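Local coordinates for protein glycinin A3B4 subunit (Glycine max, PDB 2D5F) that probably stores nitrogen and amino acids in the soybean seed as an 11S globulin built from two cupin domains, and assembles into a hexamer, at residues Ala388-Tyr393 with Tyr441-Thr446; Pro64-Ile69 with Leu146-Asn151; Phe208-Leu213 with Thr223-Arg228. All coordinates share one frame; numbering follows the deposited sequence.

Contact 1: residues Ala388-Tyr393 with Tyr441-Thr446; sequences ANSVIY and YVVFKT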
loop_
_atom_site.group_PDB
_atom_site.type_symbol
_atom_site.label_atom_id
_atom_site.label_comp_id
_atom_site.label_asym_id
_atom_site.label_seq_id
_atom_site.Cartn_x
_atom_site.Cartn_y
_atom_site.Cartn_z
ATOM N N ALA B 388 9.793 -19.614 -1.784
ATOM C CA ALA B 388 8.769 -20.431 -1.151
ATOM C C ALA B 388 9.045 -21.921 -1.133
ATOM O O ALA B 388 9.704 -22.446 -2.023
ATOM C CB ALA B 388 7.433 -20.184 -1.833
ATOM N N ASN B 389 8.550 -22.587 -0.095
ATOM C CA ASN B 389 8.658 -24.030 -0.009
ATOM C C ASN B 389 7.525 -24.495 -0.915
ATOM O O ASN B 389 6.576 -23.742 -1.161
ATOM C CB ASN B 389 8.401 -24.533 1.414
ATOM C CG ASN B 389 9.594 -24.365 2.316
ATOM O OD1 ASN B 389 10.729 -24.583 1.900
ATOM N ND2 ASN B 389 9.346 -23.999 3.569
ATOM N N SER B 390 7.604 -25.726 -1.402
ATOM C CA SER B 390 6.565 -26.234 -2.288
ATOM C C SER B 390 6.163 -27.640 -1.899
ATOM O O SER B 390 6.949 -28.371 -1.295
ATOM C CB SER B 390 7.064 -26.253 -3.735
ATOM O OG SER B 390 7.350 -24.951 -4.192
ATOM N N VAL B 391 4.935 -28.010 -2.241
ATOM C CA VAL B 391 4.440 -29.355 -1.960
ATOM C C VAL B 391 3.713 -29.866 -3.200
ATOM O O VAL B 391 2.680 -29.319 -3.610
ATOM C CB VAL B 391 3.467 -29.379 -0.764
ATOM C CG1 VAL B 391 3.118 -30.824 -0.416
ATOM C CG2 VAL B 391 4.096 -28.675 0.435
ATOM N N ILE B 392 4.272 -30.905 -3.801
ATOM C CA ILE B 392 3.698 -31.500 -4.992
ATOM C C ILE B 392 2.755 -32.635 -4.631
ATOM O O ILE B 392 3.056 -33.453 -3.765
ATOM C CB ILE B 392 4.793 -32.097 -5.903
ATOM C CG1 ILE B 392 5.695 -30.990 -6.444
ATOM C CG2 ILE B 392 4.152 -32.855 -7.058
ATOM C CD1 ILE B 392 6.937 -31.516 -7.135
ATOM N N TYR B 393 1.597 -32.664 -5.278
ATOM C CA TYR B 393 0.649 -33.753 -5.081
ATOM C C TYR B 393 0.329 -34.222 -6.496
ATOM O O TYR B 393 -0.176 -33.447 -7.308
ATOM C CB TYR B 393 -0.642 -33.296 -4.396
ATOM C CG TYR B 393 -1.657 -34.419 -4.311
ATOM C CD1 TYR B 393 -1.565 -35.397 -3.320
ATOM C CD2 TYR B 393 -2.650 -34.562 -5.285
ATOM C CE1 TYR B 393 -2.433 -36.498 -3.303
ATOM C CE2 TYR B 393 -3.524 -35.658 -5.280
ATOM C CZ TYR B 393 -3.403 -36.624 -4.284
ATOM O OH TYR B 393 -4.236 -37.722 -4.288
ATOM N N TYR B 441 0.214 -32.890 -11.927
ATOM C CA TYR B 441 0.255 -32.604 -10.510
ATOM C C TYR B 441 0.025 -31.133 -10.201
ATOM O O TYR B 441 0.177 -30.262 -11.060
ATOM C CB TYR B 441 1.601 -33.034 -9.913
ATOM C CG TYR B 441 2.803 -32.297 -10.462
ATOM C CD1 TYR B 441 3.493 -32.768 -11.579
ATOM C CD2 TYR B 441 3.261 -31.130 -9.851
ATOM C CE1 TYR B 441 4.615 -32.098 -12.071
ATOM C CE2 TYR B 441 4.378 -30.452 -10.332
ATOM C CZ TYR B 441 5.051 -30.938 -11.436
ATOM O OH TYR B 441 6.166 -30.269 -11.882
ATOM N N VAL B 442 -0.372 -30.871 -8.965
ATOM C CA VAL B 442 -0.560 -29.505 -8.517
ATOM C C VAL B 442 0.616 -29.285 -7.579
ATOM O O VAL B 442 1.137 -30.242 -6.997
ATOM C CB VAL B 442 -1.879 -29.316 -7.725
ATOM C CG1 VAL B 442 -1.904 -30.234 -6.503
ATOM C CG2 VAL B 442 -2.006 -27.862 -7.281
ATOM N N VAL B 443 1.056 -28.042 -7.453
ATOM C CA VAL B 443 2.156 -27.730 -6.556
ATOM C C VAL B 443 1.719 -26.566 -5.711
ATOM O O VAL B 443 1.481 -25.482 -6.234
ATOM C CB VAL B 443 3.425 -27.262 -7.278
ATOM C CG1 VAL B 443 4.588 -27.222 -6.291
ATOM C CG2 VAL B 443 3.731 -28.151 -8.424
ATOM N N PHE B 444 1.604 -26.786 -4.410
ATOM C CA PHE B 444 1.224 -25.710 -3.517
ATOM C C PHE B 444 2.518 -25.000 -3.117
ATOM O O PHE B 444 3.528 -25.648 -2.854
ATOM C CB PHE B 444 0.526 -26.269 -2.279
ATOM C CG PHE B 444 -0.700 -27.095 -2.579
ATOM C CD1 PHE B 444 -0.641 -28.487 -2.553
ATOM C CD2 PHE B 444 -1.922 -26.479 -2.849
ATOM C CE1 PHE B 444 -1.782 -29.258 -2.785
ATOM C CE2 PHE B 444 -3.074 -27.241 -3.085
ATOM C CZ PHE B 444 -3.005 -28.632 -3.052
ATOM N N LYS B 445 2.504 -23.674 -3.092
ATOM C CA LYS B 445 3.694 -22.920 -2.703
ATOM C C LYS B 445 3.297 -21.936 -1.609
ATOM O O LYS B 445 2.275 -21.251 -1.721
ATOM C CB LYS B 445 4.290 -22.196 -3.915
ATOM C CG LYS B 445 4.656 -23.156 -5.050
ATOM C CD LYS B 445 5.391 -22.471 -6.188
ATOM C CE LYS B 445 5.666 -23.455 -7.317
ATOM N NZ LYS B 445 6.401 -22.802 -8.430
ATOM N N THR B 446 4.106 -21.877 -0.552
ATOM C CA THR B 446 3.822 -21.018 0.594
ATOM C C THR B 446 4.177 -19.531 0.484
ATOM O O THR B 446 4.839 -18.957 1.354
ATOM C CB THR B 446 4.448 -21.609 1.883
ATOM O OG1 THR B 446 5.836 -21.887 1.666
ATOM C CG2 THR B 446 3.737 -22.904 2.262
HETATM O O HOH W 1 6.778 -22.832 4.294
#

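Contact 2: residues Pro64-Ile69 with Leu146-Asn151; sequences PYPQMI and LLDTSN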
loop_
_atom_site.group_PDB
_atom_site.type_symbol
_atom_site.label_atom_id
_atom_site.label_comp_id
_atom_site.label_asym_id
_atom_site.label_seq_id
_atom_site.Cartn_x
_atom_site.Cartn_y
_atom_site.Cartn_z
ATOM N N PRO B 64 -7.718 -22.090 12.204
ATOM C CA PRO B 64 -6.939 -20.857 12.380
ATOM C C PRO B 64 -5.807 -20.589 11.388
ATOM O O PRO B 64 -4.812 -19.955 11.736
ATOM C CB PRO B 64 -6.432 -20.984 13.812
ATOM C CG PRO B 64 -6.145 -22.448 13.909
ATOM C CD PRO B 64 -7.359 -23.086 13.230
ATOM N N TYR B 65 -5.956 -21.068 10.158
ATOM C CA TYR B 65 -4.952 -20.843 9.119
ATOM C C TYR B 65 -5.651 -21.038 7.788
ATOM O O TYR B 65 -6.724 -21.623 7.730
ATOM C CB TYR B 65 -3.775 -21.826 9.249
ATOM C CG TYR B 65 -4.193 -23.239 9.606
ATOM C CD1 TYR B 65 -4.161 -23.682 10.932
ATOM C CD2 TYR B 65 -4.664 -24.116 8.628
ATOM C CE1 TYR B 65 -4.590 -24.964 11.278
ATOM C CE2 TYR B 65 -5.098 -25.397 8.961
ATOM C CZ TYR B 65 -5.060 -25.815 10.289
ATOM O OH TYR B 65 -5.510 -27.075 10.624
ATOM N N PRO B 66 -5.075 -20.520 6.702
ATOM C CA PRO B 66 -5.793 -20.741 5.449
ATOM C C PRO B 66 -5.574 -22.138 4.887
ATOM O O PRO B 66 -4.631 -22.834 5.263
ATOM C CB PRO B 66 -5.259 -19.637 4.538
ATOM C CG PRO B 66 -3.902 -19.375 5.050
ATOM C CD PRO B 66 -4.025 -19.497 6.550
ATOM N N GLN B 67 -6.493 -22.556 4.021
ATOM C CA GLN B 67 -6.399 -23.849 3.358
ATOM C C GLN B 67 -6.550 -23.568 1.873
ATOM O O GLN B 67 -7.336 -22.705 1.475
ATOM C CB GLN B 67 -7.539 -24.790 3.768
ATOM C CG GLN B 67 -7.552 -25.244 5.212
ATOM C CD GLN B 67 -8.732 -26.161 5.509
ATOM O OE1 GLN B 67 -8.879 -27.219 4.895
ATOM N NE2 GLN B 67 -9.580 -25.752 6.447
ATOM N N MET B 68 -5.776 -24.272 1.062
ATOM C CA MET B 68 -5.895 -24.144 -0.382
ATOM C C MET B 68 -6.264 -25.553 -0.817
ATOM O O MET B 68 -5.512 -26.492 -0.589
ATOM C CB MET B 68 -4.586 -23.717 -1.023
ATOM C CG MET B 68 -4.687 -23.657 -2.535
ATOM S SD MET B 68 -3.275 -22.862 -3.278
ATOM C CE MET B 68 -3.919 -21.217 -3.453
ATOM N N ILE B 69 -7.434 -25.692 -1.424
ATOM C CA ILE B 69 -7.929 -26.995 -1.837
ATOM C C ILE B 69 -8.068 -27.141 -3.347
ATOM O O ILE B 69 -8.502 -26.216 -4.035
ATOM C CB ILE B 69 -9.313 -27.247 -1.221
ATOM C CG1 ILE B 69 -9.277 -26.929 0.274
ATOM C CG2 ILE B 69 -9.740 -28.693 -1.445
ATOM C CD1 ILE B 69 -10.648 -26.856 0.910
ATOM N N LEU B 146 -4.353 -28.251 1.227
ATOM C CA LEU B 146 -3.067 -27.868 1.777
ATOM C C LEU B 146 -3.420 -27.038 3.013
ATOM O O LEU B 146 -4.028 -25.968 2.892
ATOM C CB LEU B 146 -2.282 -27.010 0.771
ATOM C CG LEU B 146 -0.822 -26.639 1.098
ATOM C CD1 LEU B 146 -0.745 -25.671 2.292
ATOM C CD2 LEU B 146 -0.035 -27.911 1.386
ATOM N N LEU B 147 -3.085 -27.558 4.192
ATOM C CA LEU B 147 -3.348 -26.867 5.453
ATOM C C LEU B 147 -2.098 -26.057 5.807
ATOM O O LEU B 147 -1.116 -26.597 6.311
ATOM C CB LEU B 147 -3.662 -27.872 6.574
ATOM C CG LEU B 147 -5.050 -28.541 6.648
ATOM C CD1 LEU B 147 -5.367 -29.267 5.367
ATOM C CD2 LEU B 147 -5.079 -29.521 7.816
ATOM N N ASP B 148 -2.140 -24.760 5.529
ATOM C CA ASP B 148 -1.007 -23.880 5.789
ATOM C C ASP B 148 -0.874 -23.526 7.275
ATOM O O ASP B 148 -1.046 -22.373 7.665
ATOM C CB ASP B 148 -1.160 -22.616 4.932
ATOM C CG ASP B 148 0.074 -21.728 4.955
ATOM O OD1 ASP B 148 1.190 -22.239 5.202
ATOM O OD2 ASP B 148 -0.074 -20.514 4.709
ATOM N N THR B 149 -0.551 -24.530 8.089
ATOM C CA THR B 149 -0.403 -24.365 9.536
ATOM C C THR B 149 0.649 -23.342 9.973
ATOM O O THR B 149 0.491 -22.699 11.005
ATOM C CB THR B 149 -0.043 -25.705 10.223
ATOM O OG1 THR B 149 1.055 -26.313 9.532
ATOM C CG2 THR B 149 -1.233 -26.658 10.222
ATOM N N SER B 150 1.722 -23.196 9.201
ATOM C CA SER B 150 2.776 -22.258 9.560
ATOM C C SER B 150 2.476 -20.821 9.143
ATOM O O SER B 150 3.271 -19.923 9.402
ATOM C CB SER B 150 4.113 -22.694 8.948
ATOM O OG SER B 150 4.104 -22.574 7.531
ATOM N N ASN B 151 1.334 -20.601 8.500
ATOM C CA ASN B 151 0.973 -19.254 8.061
ATOM C C ASN B 151 1.061 -18.250 9.209
ATOM O O ASN B 151 0.667 -18.540 10.334
ATOM C CB ASN B 151 -0.437 -19.240 7.465
ATOM C CG ASN B 151 -0.844 -17.861 6.961
ATOM O OD1 ASN B 151 -1.404 -17.054 7.700
ATOM N ND2 ASN B 151 -0.541 -17.585 5.704
#

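Contact 3: residues Phe208-Leu213 with Thr223-Arg228; sequences FSKHFL and TAEKLR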
loop_
_atom_site.group_PDB
_atom_site.type_symbol
_atom_site.label_atom_id
_atom_site.label_comp_id
_atom_site.label_asym_id
_atom_site.label_seq_id
_atom_site.Cartn_x
_atom_site.Cartn_y
_atom_site.Cartn_z
ATOM N N PHE B 208 -20.820 -26.290 25.521
ATOM C CA PHE B 208 -21.715 -25.430 26.288
ATOM C C PHE B 208 -22.933 -26.248 26.729
ATOM O O PHE B 208 -23.322 -27.199 26.055
ATOM C CB PHE B 208 -22.188 -24.257 25.425
ATOM C CG PHE B 208 -21.094 -23.300 25.044
ATOM C CD1 PHE B 208 -20.719 -22.273 25.907
ATOM C CD2 PHE B 208 -20.432 -23.429 23.822
ATOM C CE1 PHE B 208 -19.703 -21.385 25.562
ATOM C CE2 PHE B 208 -19.416 -22.551 23.465
ATOM C CZ PHE B 208 -19.049 -21.525 24.338
ATOM N N SER B 209 -23.532 -25.868 27.853
ATOM C CA SER B 209 -24.709 -26.568 28.365
ATOM C C SER B 209 -25.930 -26.174 27.543
ATOM O O SER B 209 -26.005 -25.047 27.048
ATOM C CB SER B 209 -24.952 -26.191 29.824
ATOM O OG SER B 209 -25.381 -24.843 29.919
ATOM N N LYS B 210 -26.892 -27.085 27.402
ATOM C CA LYS B 210 -28.093 -26.773 26.629
ATOM C C LYS B 210 -28.834 -25.587 27.226
ATOM O O LYS B 210 -29.450 -24.801 26.508
ATOM C CB LYS B 210 -29.040 -27.981 26.549
ATOM C CG LYS B 210 -29.635 -28.443 27.875
ATOM C CD LYS B 210 -30.630 -29.594 27.655
ATOM C CE LYS B 210 -30.949 -30.321 28.954
ATOM N NZ LYS B 210 -31.362 -29.367 30.019
ATOM N N HIS B 211 -28.772 -25.454 28.543
ATOM C CA HIS B 211 -29.447 -24.349 29.201
ATOM C C HIS B 211 -28.884 -23.008 28.743
ATOM O O HIS B 211 -29.638 -22.077 28.448
ATOM C CB HIS B 211 -29.303 -24.453 30.718
ATOM C CG HIS B 211 -29.900 -23.295 31.453
ATOM N ND1 HIS B 211 -29.165 -22.484 32.290
ATOM C CD2 HIS B 211 -31.159 -22.792 31.450
ATOM C CE1 HIS B 211 -29.944 -21.530 32.771
ATOM N NE2 HIS B 211 -31.159 -21.694 32.277
ATOM N N PHE B 212 -27.559 -22.911 28.696
ATOM C CA PHE B 212 -26.922 -21.667 28.280
ATOM C C PHE B 212 -27.116 -21.412 26.791
ATOM O O PHE B 212 -27.300 -20.265 26.374
ATOM C CB PHE B 212 -25.430 -21.679 28.620
ATOM C CG PHE B 212 -24.743 -20.371 28.342
ATOM C CD1 PHE B 212 -24.051 -20.170 27.153
ATOM C CD2 PHE B 212 -24.821 -19.326 29.256
ATOM C CE1 PHE B 212 -23.444 -18.943 26.878
ATOM C CE2 PHE B 212 -24.218 -18.095 28.990
ATOM C CZ PHE B 212 -23.529 -17.907 27.795
ATOM N N LEU B 213 -27.077 -22.470 25.987
ATOM C CA LEU B 213 -27.281 -22.301 24.556
ATOM C C LEU B 213 -28.718 -21.852 24.355
ATOM O O LEU B 213 -29.000 -21.000 23.509
ATOM C CB LEU B 213 -27.029 -23.612 23.802
ATOM C CG LEU B 213 -25.569 -24.087 23.743
ATOM C CD1 LEU B 213 -25.464 -25.319 22.853
ATOM C CD2 LEU B 213 -24.674 -22.965 23.201
ATOM N N THR B 223 -34.242 -27.686 21.316
ATOM C CA THR B 223 -33.460 -27.264 20.159
ATOM C C THR B 223 -31.992 -27.141 20.566
ATOM O O THR B 223 -31.101 -27.608 19.859
ATOM C CB THR B 223 -33.946 -25.898 19.624
ATOM O OG1 THR B 223 -35.308 -26.010 19.194
ATOM C CG2 THR B 223 -33.088 -25.438 18.449
ATOM N N ALA B 224 -31.755 -26.526 21.722
ATOM C CA ALA B 224 -30.402 -26.327 22.229
ATOM C C ALA B 224 -29.657 -27.640 22.452
ATOM O O ALA B 224 -28.452 -27.719 22.204
ATOM C CB ALA B 224 -30.439 -25.517 23.521
ATOM N N GLU B 225 -30.357 -28.668 22.925
ATOM C CA GLU B 225 -29.706 -29.953 23.147
ATOM C C GLU B 225 -29.261 -30.541 21.811
ATOM O O GLU B 225 -28.171 -31.099 21.707
ATOM C CB GLU B 225 -30.642 -30.939 23.860
ATOM C CG GLU B 225 -30.059 -32.351 23.993
ATOM C CD GLU B 225 -28.933 -32.461 25.018
ATOM O OE1 GLU B 225 -28.059 -31.570 25.069
ATOM O OE2 GLU B 225 -28.913 -33.461 25.771
ATOM N N LYS B 226 -30.103 -30.411 20.792
ATOM C CA LYS B 226 -29.757 -30.935 19.476
ATOM C C LYS B 226 -28.567 -30.189 18.893
ATOM O O LYS B 226 -27.807 -30.740 18.098
ATOM C CB LYS B 226 -30.949 -30.838 18.525
ATOM C CG LYS B 226 -32.008 -31.900 18.790
ATOM C CD LYS B 226 -33.014 -31.971 17.663
ATOM C CE LYS B 226 -33.807 -33.269 17.728
ATOM N NZ LYS B 226 -34.647 -33.460 16.512
ATOM N N LEU B 227 -28.405 -28.935 19.298
ATOM C CA LEU B 227 -27.291 -28.126 18.819
ATOM C C LEU B 227 -25.966 -28.670 19.331
ATOM O O LEU B 227 -24.908 -28.345 18.796
ATOM C CB LEU B 227 -27.452 -26.672 19.266
ATOM C CG LEU B 227 -28.522 -25.861 18.534
ATOM C CD1 LEU B 227 -28.517 -24.430 19.060
ATOM C CD2 LEU B 227 -28.249 -25.875 17.035
ATOM N N ARG B 228 -26.035 -29.508 20.362
ATOM C CA ARG B 228 -24.846 -30.105 20.960
ATOM C C ARG B 228 -24.508 -31.467 20.349
ATOM O O ARG B 228 -23.499 -32.072 20.700
ATOM C CB ARG B 228 -25.041 -30.248 22.476
ATOM C CG ARG B 228 -25.414 -28.945 23.171
ATOM C CD ARG B 228 -25.668 -29.122 24.666
ATOM N NE ARG B 228 -24.447 -29.425 25.409
ATOM C CZ ARG B 228 -24.176 -30.600 25.965
ATOM N NH1 ARG B 228 -23.035 -30.778 26.617
ATOM N NH2 ARG B 228 -25.045 -31.598 25.874
#

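Contact 1: residues Ala388-Tyr393 with Tyr441-Thr446
Three groups grip Thr446 OG1: the backbone N of Asn389, 3.3 Å away in a weak, bent bond (139°), a water, which itself accepts from Asn389 ND2, and Gln155 NE2 of the second subunit. Asn389 OD1 accepts from Gln426 N, and Asn389 O from Thr446 N at 3.2 Å. Beyond this end, strands 390-393 and 441-445 run antiparallel (160°) as neighbours in a sheet of the C-terminal cupin barrel. Val391 N meets Phe444 O at 2.8 Å in the carbonyl plane and Phe444 N returns to Val391 O; Tyr393 and Val442 form a second such hydrogen-bonded pair. The non-hydrogen-bonded pairs, Ser390 with Lys445 and Ile392 with Val443, share one face of the sheet. Ser390 OG lies 3.3 Å from Lys445 CG while bonding to Asn385, and the lysine runs on, extended, to Gln370. Ile392 CG1 lies beside Val443 CG1 at 3.9 Å. Ile392 CG2 touches Tyr441 CD2 at 3.4 Å, the tyrosine CG being set between backbone N and carbonyl carbon (chi1 63°). An alanine in place of Tyr441 would probably leave Ile392 CG2 without its aromatic partner and open a gap. A magnesium ion lies about 3 Å from the nearest side-chain atom of Tyr441.

Contact 2: residues Pro64-Ile69 with Leu146-Asn151
In the sheet of the N-terminal cupin barrel, Gln67 and Met68 pair with Leu147 and Leu146 just where strand 141-147 gives way to a type I turn, Asp148 to Asn151. Met68 and Leu146 form the hydrogen-bonded pair: Leu146 N reaches Met68 O at 2.8 Å in an almost straight bond (176°), and Met68 N returns to Leu146 O at 3.0 Å. The pairing is carried past the strand by Asp148 N, which gives to Pro66 O at 3.2 Å, although Asp148 is already the centre of an inverse gamma turn closed by Thr149 N on Leu147 O.

Tyr65 packs against this turn, its CB 3.2 Å from Asp148 O. Its CG sits between the backbone N and the carbonyl carbon (chi1 40°), and from there the ring extends beside Thr149, whose CG2 stands over one face, 4.0 Å from the centroid of the Tyr65 ring and 16° off the normal. Obliquely to the ring, and on the same side of its plane as Thr149 CG2, Leu147 CB touches Tyr65 CE2 at 3.7 Å, while the hydroxyl bonds to Arg161 N. At the turn, Pro66 CD packs on Asn151 CG at 3.6 Å, the two side chains crossing at about a right angle. Asn151 ND2 also gives to Asp148 OD2, which ties the two ends of the turn together, and Asn151 OD1 accepts from Asn153 N.

Gln67 lies alongside Leu147, and its OE1 accepts from Arg50, a residue of the carbonate pocket; the ion is about 5 Å from the nearest side-chain atom of Gln67. Strand 46-52 flanks Leu146 and Leu147, strand 121-125 flanks Gln67 and Met68, and helix 362-365 covers Pro66 and Met68 with Phe365 and Leu362.

Contact 3: residues Phe208-Leu213 with Thr223-Arg228
Helices 210-216 and 221-226, joined by a short link, come nearest in these segments where the CA atoms of Lys210 and Glu225 are 5.0 Å apart. A small residue next to this point probably helps the approach: Ala224 CB lies 3.2 Å from Lys210 O, and it also meets Leu213 CB at 3.9 Å. Leu213 CD1 then reaches Arg228 CG at 3.6 Å, the two side chains crossing obliquely, so that the aliphatic part of the arginine closes the apolar patch.

The polar end of Arg228 spans both segments. Its NE gives to Phe208 O at 2.6 Å, a short bond that meets the oxygen nearly along the C=O axis (161°), with Phe208 O tilted 16° out of the guanidinium plane. Its NH2 turns back within its own segment to Glu225 OE1, 3.1 Å away on the syn side of the carboxylate, in a salt bridge. NH1 makes a weak bond to Ser206 O. Lys210 lays its CB and CD against Glu225, but its NZ is 6.3 Å from Glu225 OE1 and pairs instead with Glu221. Ser209, the N-cap of helix 210-216, accepts on its OG from Phe212 N.

On the side of Phe208 and Phe212 the fourth subunit packs against the first segment, through its Val404 and Arg402. The NE and NH2 bonds, with a weak one from NH1, are likely to limit rotation of the guanidinium; Arg228 thus joins the residues just before helix 210-216 to segment 223-228, while the carboxylate of Glu225 probably offsets its charge in this partly buried setting.

Overall arrangement
Along the chain contact 2 comes first, then contact 3, then contact 1, each closing before the next opens. Contacts 1 and 2 are equivalent pairings in the two cupin domains, each joining the fourth and sixth strands in chain order of its sheet, as expected of a duplicated fold. Their centres are about 12 Å apart and they touch: Phe444 CE2 lies 3.6 Å from Met68 O, and Phe444 CB 3.7 Å from Leu146 CG, so the two sheets meet in the core of the chain. Contact 3 is a helical pair far out on the chain, its centre about 31 Å from that of contact 2 and about 42 Å from that of contact 1, where it packs on the fourth subunit of the hexamer.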